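Local coordinates for protein paenibacillus xanthan lyase (Paenibacillus, PDB 6F2P) that cleaves xanthan as a polysaccharide lyase, most likely by beta-elimination, its chain joining a helical domain to several calcium-binding beta-sandwich domains, at residues Y153-T165 with V177-R190. Sequence-based numbering, arbitrary orientation.
Sequences YMAAIYYTQASVT and VIAISGILNKDSAR. With CA (calcium ion), chain F.
Arg190 lays its guanidinium flat on the Tyr158 ring, planes 16° apart and CZ 4.0 Å from the ring centroid, a cation-pi stack extended by a CH-pi contact from CD. Ile178 CG1 covers the guanidinium's other face. Within the guanidinium plane, NH1 and NH2 converge end-on on Gln161 O, each at 2.9 Å, while NE and NH2 grip Ser181 OG side-on. A leucine in place of Arg190 would probably leave the Gln161 carbonyl, just past the helix end, without its paired donors and the Tyr158 ring without its stacked cation.

The phenol is fixed in turn: Tyr158 OH donates to the anti lone pair of Asp187 OD2, 2.6 Å away, and accepts a nearly straight bond (174°) from Asn185 ND2. Asp187 also N-caps helix 188-197 through a weak bond from Arg190 N. Along the helix pair, Met154 SD lies 3.7 Å from Ser181 CB, and Ile157 CG2 meets Val177 CG1.

In Gln161, chi1 at -173° swings CG away from the backbone N and onto Val177 CG1; OE1 ligates calcium at 2.2 Å, while NE2 donates to Gln127 O. Ser163 O and Glu174 complete the protein ligands. The whole is an antiparallel helical hairpin of the family 8 lyase alpha-helical domain, its connection bound to calcium.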
loop_
_atom_site.group_PDB
_atom_site.type_symbol
_atom_site.label_atom_id
_atom_site.label_comp_id
_atom_site.label_asym_id
_atom_site.label_seq_id
_atom_site.Cartn_x
_atom_site.Cartn_y
_atom_site.Cartn_z
ATOM N N TYR A 153 -47.948 9.061 7.932
ATOM C CA TYR A 153 -46.839 8.228 7.493
ATOM C C TYR A 153 -45.504 8.947 7.730
ATOM O O TYR A 153 -44.531 8.327 8.166
ATOM C CB TYR A 153 -46.976 7.846 6.019
ATOM C CG TYR A 153 -48.332 7.308 5.610
ATOM C CD1 TYR A 153 -49.185 6.709 6.537
ATOM C CD2 TYR A 153 -48.758 7.386 4.286
ATOM C CE1 TYR A 153 -50.432 6.216 6.156
ATOM C CE2 TYR A 153 -49.997 6.892 3.896
ATOM C CZ TYR A 153 -50.827 6.311 4.837
ATOM O OH TYR A 153 -52.056 5.824 4.463
ATOM N N MET A 154 -45.460 10.253 7.456
ATOM C CA MET A 154 -44.226 11.019 7.649
ATOM C C MET A 154 -43.912 11.195 9.128
ATOM O O MET A 154 -42.752 11.136 9.532
ATOM C CB MET A 154 -44.285 12.378 6.952
ATOM C CG MET A 154 -44.263 12.304 5.428
ATOM S SD MET A 154 -42.819 11.464 4.731
ATOM C CE MET A 154 -43.524 9.895 4.221
ATOM N N ALA A 155 -44.947 11.387 9.936
ATOM C CA ALA A 155 -44.765 11.540 11.374
ATOM C C ALA A 155 -44.104 10.307 11.967
ATOM O O ALA A 155 -43.332 10.397 12.924
ATOM C CB ALA A 155 -46.093 11.810 12.057
ATOM N N ALA A 156 -44.405 9.154 11.386
ATOM C CA ALA A 156 -43.805 7.915 11.841
ATOM C C ALA A 156 -42.316 7.895 11.509
ATOM O O ALA A 156 -41.489 7.530 12.345
ATOM C CB ALA A 156 -44.504 6.737 11.216
ATOM N N ILE A 157 -41.981 8.294 10.286
ATOM C CA ILE A 157 -40.592 8.332 9.854
ATOM C C ILE A 157 -39.766 9.341 10.654
ATOM O O ILE A 157 -38.676 9.005 11.113
ATOM C CB ILE A 157 -40.470 8.603 8.350
ATOM C CG1 ILE A 157 -41.188 7.496 7.575
ATOM C CG2 ILE A 157 -38.998 8.698 7.948
ATOM C CD1 ILE A 157 -41.026 7.592 6.085
ATOM N N TYR A 158 -40.279 10.559 10.845
ATOM C CA TYR A 158 -39.609 11.532 11.718
ATOM C C TYR A 158 -39.374 10.954 13.117
ATOM O O TYR A 158 -38.385 11.271 13.781
ATOM C CB TYR A 158 -40.440 12.801 11.884
ATOM C CG TYR A 158 -40.409 13.817 10.756
ATOM C CD1 TYR A 158 -40.613 13.441 9.438
ATOM C CD2 TYR A 158 -40.241 15.169 11.033
ATOM C CE1 TYR A 158 -40.624 14.380 8.426
ATOM C CE2 TYR A 158 -40.247 16.113 10.029
ATOM C CZ TYR A 158 -40.439 15.717 8.728
ATOM O OH TYR A 158 -40.449 16.665 7.725
ATOM N N TYR A 159 -40.311 10.131 13.572
ATOM C CA TYR A 159 -40.217 9.533 14.896
ATOM C C TYR A 159 -39.063 8.540 14.987
ATOM O O TYR A 159 -38.208 8.654 15.865
ATOM C CB TYR A 159 -41.538 8.868 15.272
ATOM C CG TYR A 159 -41.444 7.948 16.460
ATOM C CD1 TYR A 159 -41.181 8.447 17.727
ATOM C CD2 TYR A 159 -41.627 6.580 16.316
ATOM C CE1 TYR A 159 -41.098 7.604 18.823
ATOM C CE2 TYR A 159 -41.550 5.728 17.403
ATOM C CZ TYR A 159 -41.282 6.244 18.656
ATOM O OH TYR A 159 -41.197 5.400 19.742
ATOM N N THR A 160 -39.033 7.570 14.078
ATOM C CA THR A 160 -37.969 6.573 14.088
ATOM C C THR A 160 -36.637 7.105 13.555
ATOM O O THR A 160 -35.578 6.656 13.986
ATOM C CB THR A 160 -38.356 5.313 13.299
ATOM O OG1 THR A 160 -38.483 5.636 11.910
ATOM C CG2 THR A 160 -39.666 4.745 13.809
ATOM N N GLN A 161 -36.682 8.061 12.630
ATOM C CA GLN A 161 -35.456 8.566 12.006
ATOM C C GLN A 161 -35.388 10.088 12.065
ATOM O O GLN A 161 -35.692 10.774 11.079
ATOM C CB GLN A 161 -35.360 8.089 10.554
ATOM C CG GLN A 161 -34.048 8.415 9.861
ATOM C CD GLN A 161 -32.874 7.904 10.641
ATOM O OE1 GLN A 161 -32.206 8.665 11.333
ATOM N NE2 GLN A 161 -32.624 6.605 10.557
ATOM N N ALA A 162 -34.971 10.610 13.218
ATOM C CA ALA A 162 -35.080 12.045 13.501
ATOM C C ALA A 162 -33.907 12.876 13.019
ATOM O O ALA A 162 -34.092 14.012 12.593
ATOM C CB ALA A 162 -35.300 12.285 14.983
ATOM N N SER A 163 -32.701 12.322 13.108
ATOM C CA SER A 163 -31.500 13.071 12.750
ATOM C C SER A 163 -30.401 12.142 12.271
ATOM O O SER A 163 -30.494 10.930 12.427
ATOM C CB SER A 163 -30.992 13.841 13.958
ATOM O OG SER A 163 -30.542 12.937 14.952
ATOM N N VAL A 164 -29.358 12.723 11.690
ATOM C CA VAL A 164 -28.193 11.966 11.261
ATOM C C VAL A 164 -27.169 11.926 12.385
ATOM O O VAL A 164 -26.687 12.969 12.815
ATOM C CB VAL A 164 -27.524 12.644 10.074
ATOM C CG1 VAL A 164 -26.272 11.882 9.682
ATOM C CG2 VAL A 164 -28.493 12.756 8.902
ATOM N N THR A 165 -26.836 10.736 12.880
ATOM C CA THR A 165 -25.841 10.636 13.950
ATOM C C THR A 165 -24.825 9.519 13.727
ATOM O O THR A 165 -23.790 9.456 14.398
ATOM C CB THR A 165 -26.489 10.377 15.326
ATOM O OG1 THR A 165 -26.888 9.000 15.417
ATOM C CG2 THR A 165 -27.679 11.300 15.564
ATOM N N VAL A 177 -33.135 8.719 3.978
ATOM C CA VAL A 177 -34.433 8.623 4.608
ATOM C C VAL A 177 -34.907 10.001 5.003
ATOM O O VAL A 177 -36.055 10.389 4.749
ATOM C CB VAL A 177 -34.382 7.722 5.853
ATOM C CG1 VAL A 177 -35.556 7.997 6.748
ATOM C CG2 VAL A 177 -34.379 6.254 5.433
ATOM N N ILE A 178 -33.998 10.753 5.604
ATOM C CA ILE A 178 -34.313 12.100 6.055
ATOM C C ILE A 178 -34.598 13.035 4.883
ATOM O O ILE A 178 -35.565 13.791 4.905
ATOM C CB ILE A 178 -33.207 12.640 6.965
ATOM C CG1 ILE A 178 -33.351 11.998 8.341
ATOM C CG2 ILE A 178 -33.276 14.143 7.065
ATOM C CD1 ILE A 178 -32.210 12.269 9.263
ATOM N N ALA A 179 -33.780 12.953 3.844
ATOM C CA ALA A 179 -33.978 13.777 2.664
ATOM C C ALA A 179 -35.296 13.466 1.973
ATOM O O ALA A 179 -36.028 14.371 1.585
ATOM C CB ALA A 179 -32.828 13.584 1.702
ATOM N N ILE A 180 -35.614 12.192 1.811
ATOM C CA ILE A 180 -36.805 11.868 1.038
ATOM C C ILE A 180 -38.070 12.189 1.831
ATOM O O ILE A 180 -39.033 12.716 1.275
ATOM C CB ILE A 180 -36.815 10.422 0.526
ATOM C CG1 ILE A 180 -35.555 10.146 -0.305
ATOM C CG2 ILE A 180 -38.077 10.158 -0.311
ATOM C CD1 ILE A 180 -35.192 11.254 -1.239
ATOM N N SER A 181 -38.066 11.909 3.131
ATOM C CA SER A 181 -39.214 12.292 3.935
ATOM C C SER A 181 -39.411 13.815 3.895
ATOM O O SER A 181 -40.535 14.294 3.751
ATOM C CB SER A 181 -39.138 11.738 5.367
ATOM O OG SER A 181 -37.923 12.070 6.024
ATOM N N GLY A 182 -38.316 14.568 3.967
ATOM C CA GLY A 182 -38.388 16.014 3.860
ATOM C C GLY A 182 -39.081 16.468 2.586
ATOM O O GLY A 182 -39.953 17.329 2.621
ATOM N N ILE A 183 -38.690 15.889 1.458
ATOM C CA ILE A 183 -39.290 16.221 0.175
ATOM C C ILE A 183 -40.783 15.894 0.151
ATOM O O ILE A 183 -41.609 16.705 -0.283
ATOM C CB ILE A 183 -38.592 15.451 -0.944
ATOM C CG1 ILE A 183 -37.163 15.971 -1.115
ATOM C CG2 ILE A 183 -39.374 15.562 -2.240
ATOM C CD1 ILE A 183 -36.413 15.367 -2.277
ATOM N N LEU A 184 -41.122 14.698 0.624
ATOM C CA LEU A 184 -42.506 14.261 0.669
ATOM C C LEU A 184 -43.330 15.104 1.634
ATOM O O LEU A 184 -44.502 15.390 1.369
ATOM C CB LEU A 184 -42.589 12.787 1.063
ATOM C CG LEU A 184 -41.967 11.808 0.072
ATOM C CD1 LEU A 184 -42.088 10.397 0.605
ATOM C CD2 LEU A 184 -42.608 11.935 -1.303
ATOM N N ASN A 185 -42.716 15.504 2.749
ATOM C CA ASN A 185 -43.425 16.270 3.768
ATOM C C ASN A 185 -43.282 17.779 3.589
ATOM O O ASN A 185 -43.721 18.560 4.438
ATOM C CB ASN A 185 -42.961 15.879 5.166
ATOM C CG ASN A 185 -43.948 16.294 6.235
ATOM O OD1 ASN A 185 -45.157 16.229 6.021
ATOM N ND2 ASN A 185 -43.439 16.754 7.376
ATOM N N LYS A 186 -42.662 18.178 2.482
ATOM C CA LYS A 186 -42.465 19.593 2.152
ATOM C C LYS A 186 -41.821 20.377 3.304
ATOM O O LYS A 186 -42.317 21.416 3.730
ATOM C CB LYS A 186 -43.785 20.222 1.679
ATOM C CG LYS A 186 -44.365 19.488 0.474
ATOM C CD LYS A 186 -45.361 20.298 -0.344
ATOM C CE LYS A 186 -45.719 19.534 -1.617
ATOM N NZ LYS A 186 -46.528 20.287 -2.619
ATOM N N ASP A 187 -40.704 19.854 3.793
ATOM C CA ASP A 187 -40.033 20.376 4.970
ATOM C C ASP A 187 -38.582 20.724 4.590
ATOM O O ASP A 187 -37.682 19.889 4.715
ATOM C CB ASP A 187 -40.066 19.295 6.048
ATOM C CG ASP A 187 -39.496 19.756 7.377
ATOM O OD1 ASP A 187 -38.852 20.830 7.429
ATOM O OD2 ASP A 187 -39.677 19.019 8.379
ATOM N N SER A 188 -38.359 21.950 4.118
ATOM C CA SER A 188 -37.025 22.384 3.669
ATOM C C SER A 188 -35.908 22.090 4.670
ATOM O O SER A 188 -34.849 21.585 4.294
ATOM C CB SER A 188 -37.017 23.877 3.323
ATOM O OG SER A 188 -37.430 24.659 4.430
ATOM N N ALA A 189 -36.148 22.393 5.940
ATOM C CA ALA A 189 -35.157 22.134 6.978
ATOM C C ALA A 189 -34.760 20.656 7.014
ATOM O O ALA A 189 -33.582 20.315 7.159
ATOM C CB ALA A 189 -35.682 22.580 8.331
ATOM N N ARG A 190 -35.755 19.790 6.860
ATOM C CA ARG A 190 -35.542 18.352 6.913
ATOM C C ARG A 190 -34.739 17.887 5.698
ATOM O O ARG A 190 -33.831 17.062 5.833
ATOM C CB ARG A 190 -36.890 17.622 7.029
ATOM C CG ARG A 190 -36.837 16.114 6.936
ATOM C CD ARG A 190 -36.874 15.434 8.286
ATOM N NE ARG A 190 -37.154 14.007 8.128
ATOM C CZ ARG A 190 -36.908 13.079 9.049
ATOM N NH1 ARG A 190 -36.364 13.415 10.214
ATOM N NH2 ARG A 190 -37.204 11.809 8.798
HETATM CA CA CA F . -30.829 8.691 13.110
HETATM O O HOH W 1 -32.513 7.490 14.439
HETATM O O HOH W 2 -30.397 6.208 12.717
HETATM O O HOH W 3 -31.601 10.226 14.875
HETATM O O HOH W 4 -29.746 8.109 15.072
#